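Local coordinates for cycloalternan-forming enzyme (Listeria monocytogenes serovar 1/2a, PDB 5F7U), which is a multidomain member of glycosyl hydrolase family 31, in which a TIM barrel is combined with beta-rich domains and a family 6 carbohydrate-binding module, at residues 276-279 with 284-287; 477-482 with 490-495. The protein carries 1 engineered substitution. All blocks are in the same frame, centred on the assembly; numbering follows the deposited sequence.

Overall arrangement
Followed from the N terminus, the chain first reaches contact 1 in the galactose mutarotase-like region, where 276-279 and 284-287 close a short loop that contains helix 278-281, just before strand 287-293. Contact 2 comes much later, in the TIM-barrel region. There the end of helix 469-481 meets 490-495 across a seven-residue loop, between the third and fourth barrel strands, 452-457 and 534-536. The two are in series, neither nested nor crossed. The centres of contact 1 and contact 2 are about 30 Å apart. Contact 1 is buried and leans on Asp602, just after barrel strand 597-599, so it links the mutarotase-like and TIM-barrel regions, whereas both segments of contact 2 lie in the latter, at the surface.

Contact 1 (276-279 with 284-287); sequences QDQA and TYLA
Gln278 and Tyr285 meet through a single polar bond, from Gln278 NE2 to Tyr285 OH at 3.0 Å. The N-H points somewhat aside from the oxygen, with an angle of 141° at the hydrogen, yet the phenol oxygen lies almost exactly in the plane of the amide. Ring and amide planes are turned 59° apart, so the two flat groups do not stack. The next approach, Gln278 NE2 to Tyr285 CE2 at 3.7 Å, comes obliquely at the hydroxyl end of the ring. Gln278 reaches this place by a bend in its chain: chi2 of 89° turns the amide so that NE2 points to the phenol oxygen. Glutamine suits the position because its NH2 group has a second hydrogen, which goes to the carbonyl O of Asp602 in the TIM-barrel region. The backbone N of Asp602 in turn bonds Tyr285 OH, and Gln276 adds a backbone bond to the same residue. Further out, Thr284 forms an ST turn, its OG1 accepting from Leu286 N at 3.1 Å and nearly straight, while OG1 also bonds Glu255 O. Together with bonds from Tyr285 O to Ser587 and from the Tyr285 backbone to Gly588, this fixes the backbone that carries the ring, which touches Tyr257 and Glu540. The Tyr285 side chain lies about 6 Å from a bound alpha-D-glucopyranose, near that sugar but not in contact with it. The chemistry implies a defined amide orientation: with NE2 giving to two oxygens, a flipped amide would set OE1 against the carbonyl of Asp602, and the phenol oxygen of the buried Tyr285 would lose one of the two N-H groups that grip it.

Contact 2 (477-482 with 490-495); sequences YMISQG and GAPYRV
The last turn of helix 469-481, ended by a Schellman motif, packs through Ile479 on Pro492 of the loop that follows. The contact is apolar and small. Ile479 CG1 lies 3.8 Å from Pro492 CG; the CG1 arm continues to CD1, 3.9 Å from Pro492 CG, and the second branch, CG2, sits 4.0 Å from Pro492 CD. Chi1 of -63° swings CG1 beside the backbone N and sends CG2 the other way, and both branches come to the CB-CG-CD side of the ring from the same side of its plane, CG1 and CD1 toward CG, CG2 toward CD. A beta-branched residue fits here because it offers two arms to one compact ring, and the proline presents that ring from a stiff, extended backbone. Beyond it, Ile479 CD1 approaches Arg494 NH2 at 4.3 Å, a loose contact at an oblique angle to the guanidinium. Arg494 NH1 makes a salt bridge to Asp463 and a hydrogen bond to the carbonyl O of Asn503, and NH2 a salt bridge to Glu475, which stands one turn earlier on the helix than Ile479 and so ties the loop to the helix beside the apolar patch. At the helix end, Gly482 N bonds Ile479 O at 3.1 Å; its positive phi, 70°, is readily adopted by glycine and lets the chain turn off the helix axis. Tyr477 O accepts from both Gln481 N and Ser480 OG, the latter at 3.0 Å, so the serine ties its own side chain back into the turn. Among its neighbours, the contact lies beside strand 505-506, whose Ile505 is touched by Ile479 and Arg494, while Met478 leans on Trp517 and Trp518 of helix 512-520 and Tyr477 meets Trp517 edge-to-face.

Contact 1 (276-279 with 284-287)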
loop_
_atom_site.group_PDB
_atom_site.type_symbol
_atom_site.label_atom_id
_atom_site.label_comp_id
_atom_site.label_asym_id
_atom_site.label_seq_id
_atom_site.Cartn_x
_atom_site.Cartn_y
_atom_site.Cartn_z
ATOM N N GLN A 276 -4.495 6.662 16.400
ATOM C CA GLN A 276 -3.810 7.961 16.187
ATOM C C GLN A 276 -2.276 8.016 16.236
ATOM O O GLN A 276 -1.678 8.832 15.532
ATOM C CB GLN A 276 -4.346 9.048 17.139
ATOM C CG GLN A 276 -5.785 9.480 16.893
ATOM C CD GLN A 276 -6.242 10.609 17.842
ATOM O OE1 GLN A 276 -7.383 11.065 17.774
ATOM N NE2 GLN A 276 -5.365 11.056 18.710
ATOM N N ASP A 277 -1.636 7.211 17.077
ATOM C CA ASP A 277 -0.182 7.352 17.232
ATOM C C ASP A 277 0.592 6.122 16.723
ATOM O O ASP A 277 1.570 5.667 17.334
ATOM C CB ASP A 277 0.199 7.730 18.678
ATOM C CG ASP A 277 -0.153 6.652 19.682
ATOM O OD1 ASP A 277 -0.865 5.696 19.305
ATOM O OD2 ASP A 277 0.295 6.744 20.855
ATOM N N GLN A 278 0.165 5.612 15.578
ATOM C CA GLN A 278 0.802 4.439 14.999
ATOM C C GLN A 278 2.279 4.689 14.692
ATOM O O GLN A 278 3.107 3.819 14.946
ATOM C CB GLN A 278 0.056 4.012 13.704
ATOM C CG GLN A 278 -1.443 3.727 13.862
ATOM C CD GLN A 278 -2.324 4.970 13.661
ATOM O OE1 GLN A 278 -1.835 6.098 13.612
ATOM N NE2 GLN A 278 -3.636 4.760 13.513
ATOM N N ALA A 279 2.607 5.869 14.154
ATOM C CA ALA A 279 4.012 6.159 13.783
ATOM C C ALA A 279 4.915 6.186 15.026
ATOM O O ALA A 279 6.003 5.607 15.039
ATOM C CB ALA A 279 4.103 7.493 13.046
ATOM N N THR A 284 0.858 -1.243 14.044
ATOM C CA THR A 284 0.073 -1.339 12.819
ATOM C C THR A 284 -1.058 -2.349 12.917
ATOM O O THR A 284 -0.968 -3.341 13.670
ATOM C CB THR A 284 0.932 -1.674 11.586
ATOM O OG1 THR A 284 0.098 -1.640 10.410
ATOM C CG2 THR A 284 1.628 -3.069 11.698
ATOM N N TYR A 285 -2.096 -2.080 12.131
ATOM C CA TYR A 285 -3.238 -2.975 12.001
ATOM C C TYR A 285 -2.947 -4.118 11.046
ATOM O O TYR A 285 -3.659 -5.115 11.040
ATOM C CB TYR A 285 -4.412 -2.223 11.380
ATOM C CG TYR A 285 -4.770 -0.892 11.994
ATOM C CD1 TYR A 285 -5.634 -0.825 13.098
ATOM C CD2 TYR A 285 -4.296 0.314 11.417
ATOM C CE1 TYR A 285 -6.011 0.400 13.636
ATOM C CE2 TYR A 285 -4.668 1.542 11.955
ATOM C CZ TYR A 285 -5.511 1.566 13.060
ATOM O OH TYR A 285 -5.868 2.768 13.561
ATOM N N LEU A 286 -1.936 -3.949 10.197
ATOM C CA LEU A 286 -1.748 -4.852 9.057
ATOM C C LEU A 286 -0.258 -5.163 8.984
ATOM O O LEU A 286 0.533 -4.347 8.524
ATOM C CB LEU A 286 -2.281 -4.181 7.770
ATOM C CG LEU A 286 -2.647 -5.088 6.582
ATOM C CD1 LEU A 286 -3.231 -4.196 5.484
ATOM C CD2 LEU A 286 -1.444 -5.857 6.064
ATOM N N ALA A 287 0.103 -6.344 9.485
ATOM C CA ALA A 287 1.513 -6.727 9.684
ATOM C C ALA A 287 1.786 -7.959 8.864
ATOM O O ALA A 287 1.053 -8.945 8.961
ATOM C CB ALA A 287 1.774 -7.021 11.156
#

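Contact 2 (477-482 with 490-495)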
loop_
_atom_site.group_PDB
_atom_site.type_symbol
_atom_site.label_atom_id
_atom_site.label_comp_id
_atom_site.label_asym_id
_atom_site.label_seq_id
_atom_site.Cartn_x
_atom_site.Cartn_y
_atom_site.Cartn_z
ATOM N N TYR A 477 -27.344 -19.037 21.432
ATOM C CA TYR A 477 -27.158 -19.935 20.291
ATOM C C TYR A 477 -25.686 -20.105 19.913
ATOM O O TYR A 477 -25.203 -21.232 19.739
ATOM C CB TYR A 477 -27.969 -19.450 19.077
ATOM C CG TYR A 477 -27.881 -20.369 17.868
ATOM C CD1 TYR A 477 -28.480 -21.641 17.882
ATOM C CD2 TYR A 477 -27.190 -19.976 16.714
ATOM C CE1 TYR A 477 -28.404 -22.482 16.778
ATOM C CE2 TYR A 477 -27.106 -20.815 15.607
ATOM C CZ TYR A 477 -27.710 -22.066 15.649
ATOM O OH TYR A 477 -27.641 -22.908 14.563
ATOM N N MET A 478 -24.990 -18.972 19.783
ATOM C CA MET A 478 -23.584 -18.942 19.418
ATOM C C MET A 478 -22.735 -19.801 20.359
ATOM O O MET A 478 -21.924 -20.605 19.904
ATOM C CB MET A 478 -23.101 -17.491 19.411
ATOM C CG MET A 478 -21.711 -17.279 18.860
ATOM S SD MET A 478 -21.389 -15.510 18.962
ATOM C CE MET A 478 -19.743 -15.462 18.275
ATOM N N ILE A 479 -22.946 -19.636 21.661
ATOM C CA ILE A 479 -22.238 -20.414 22.677
ATOM C C ILE A 479 -22.576 -21.910 22.588
ATOM O O ILE A 479 -21.657 -22.735 22.517
ATOM C CB ILE A 479 -22.480 -19.846 24.093
ATOM C CG1 ILE A 479 -21.902 -18.420 24.178
ATOM C CG2 ILE A 479 -21.845 -20.741 25.160
ATOM C CD1 ILE A 479 -22.369 -17.637 25.391
ATOM N N SER A 480 -23.871 -22.249 22.550
ATOM C CA SER A 480 -24.304 -23.660 22.507
ATOM C C SER A 480 -23.791 -24.418 21.269
ATOM O O SER A 480 -23.541 -25.624 21.342
ATOM C CB SER A 480 -25.831 -23.779 22.630
ATOM O OG SER A 480 -26.469 -23.456 21.398
ATOM N N GLN A 481 -23.619 -23.704 20.149
ATOM C CA GLN A 481 -23.134 -24.303 18.904
ATOM C C GLN A 481 -21.619 -24.426 18.816
ATOM O O GLN A 481 -21.103 -25.083 17.913
ATOM C CB GLN A 481 -23.656 -23.524 17.690
ATOM C CG GLN A 481 -25.153 -23.634 17.477
ATOM C CD GLN A 481 -25.643 -25.072 17.529
ATOM O OE1 GLN A 481 -25.384 -25.846 16.615
ATOM N NE2 GLN A 481 -26.346 -25.435 18.611
ATOM N N GLY A 482 -20.915 -23.776 19.736
ATOM C CA GLY A 482 -19.458 -23.698 19.697
ATOM C C GLY A 482 -18.994 -22.827 18.542
ATOM O O GLY A 482 -17.967 -23.114 17.933
ATOM N N GLY A 490 -13.312 -24.413 28.097
ATOM C CA GLY A 490 -14.647 -24.848 27.682
ATOM C C GLY A 490 -15.676 -23.727 27.665
ATOM O O GLY A 490 -16.865 -23.972 27.420
ATOM N N ALA A 491 -15.220 -22.502 27.936
ATOM C CA ALA A 491 -16.068 -21.321 27.942
ATOM C C ALA A 491 -15.806 -20.514 26.669
ATOM O O ALA A 491 -14.694 -20.578 26.126
ATOM C CB ALA A 491 -15.771 -20.471 29.163
ATOM N N PRO A 492 -16.816 -19.759 26.183
ATOM C CA PRO A 492 -16.563 -18.919 25.013
ATOM C C PRO A 492 -15.494 -17.856 25.274
ATOM O O PRO A 492 -15.425 -17.282 26.380
ATOM C CB PRO A 492 -17.920 -18.259 24.755
ATOM C CG PRO A 492 -18.632 -18.342 26.060
ATOM C CD PRO A 492 -18.225 -19.662 26.609
ATOM N N TYR A 493 -14.641 -17.643 24.278
ATOM C CA TYR A 493 -13.626 -16.599 24.353
ATOM C C TYR A 493 -14.293 -15.240 24.248
ATOM O O TYR A 493 -15.075 -14.997 23.315
ATOM C CB TYR A 493 -12.572 -16.745 23.251
ATOM C CG TYR A 493 -11.728 -15.505 23.106
ATOM C CD1 TYR A 493 -10.723 -15.215 24.040
ATOM C CD2 TYR A 493 -11.950 -14.601 22.066
ATOM C CE1 TYR A 493 -9.961 -14.056 23.936
ATOM C CE2 TYR A 493 -11.188 -13.436 21.954
ATOM C CZ TYR A 493 -10.201 -13.178 22.887
ATOM O OH TYR A 493 -9.438 -12.039 22.781
ATOM N N ARG A 494 -13.978 -14.360 25.194
ATOM C CA ARG A 494 -14.408 -12.956 25.117
ATOM C C ARG A 494 -13.217 -12.014 25.004
ATOM O O ARG A 494 -12.174 -12.272 25.587
ATOM C CB ARG A 494 -15.248 -12.570 26.335
ATOM C CG ARG A 494 -16.513 -13.407 26.489
ATOM C CD ARG A 494 -17.175 -13.197 27.841
ATOM N NE ARG A 494 -18.392 -13.998 27.927
ATOM C CZ ARG A 494 -19.605 -13.574 27.574
ATOM N NH1 ARG A 494 -19.789 -12.341 27.127
ATOM N NH2 ARG A 494 -20.644 -14.398 27.668
ATOM N N VAL A 495 -13.393 -10.931 24.244
ATOM C CA VAL A 495 -12.398 -9.855 24.125
ATOM C C VAL A 495 -12.084 -9.303 25.535
ATOM O O VAL A 495 -13.014 -9.048 26.317
ATOM C CB VAL A 495 -12.933 -8.728 23.209
ATOM C CG1 VAL A 495 -11.987 -7.542 23.167
ATOM C CG2 VAL A 495 -13.154 -9.253 21.794
#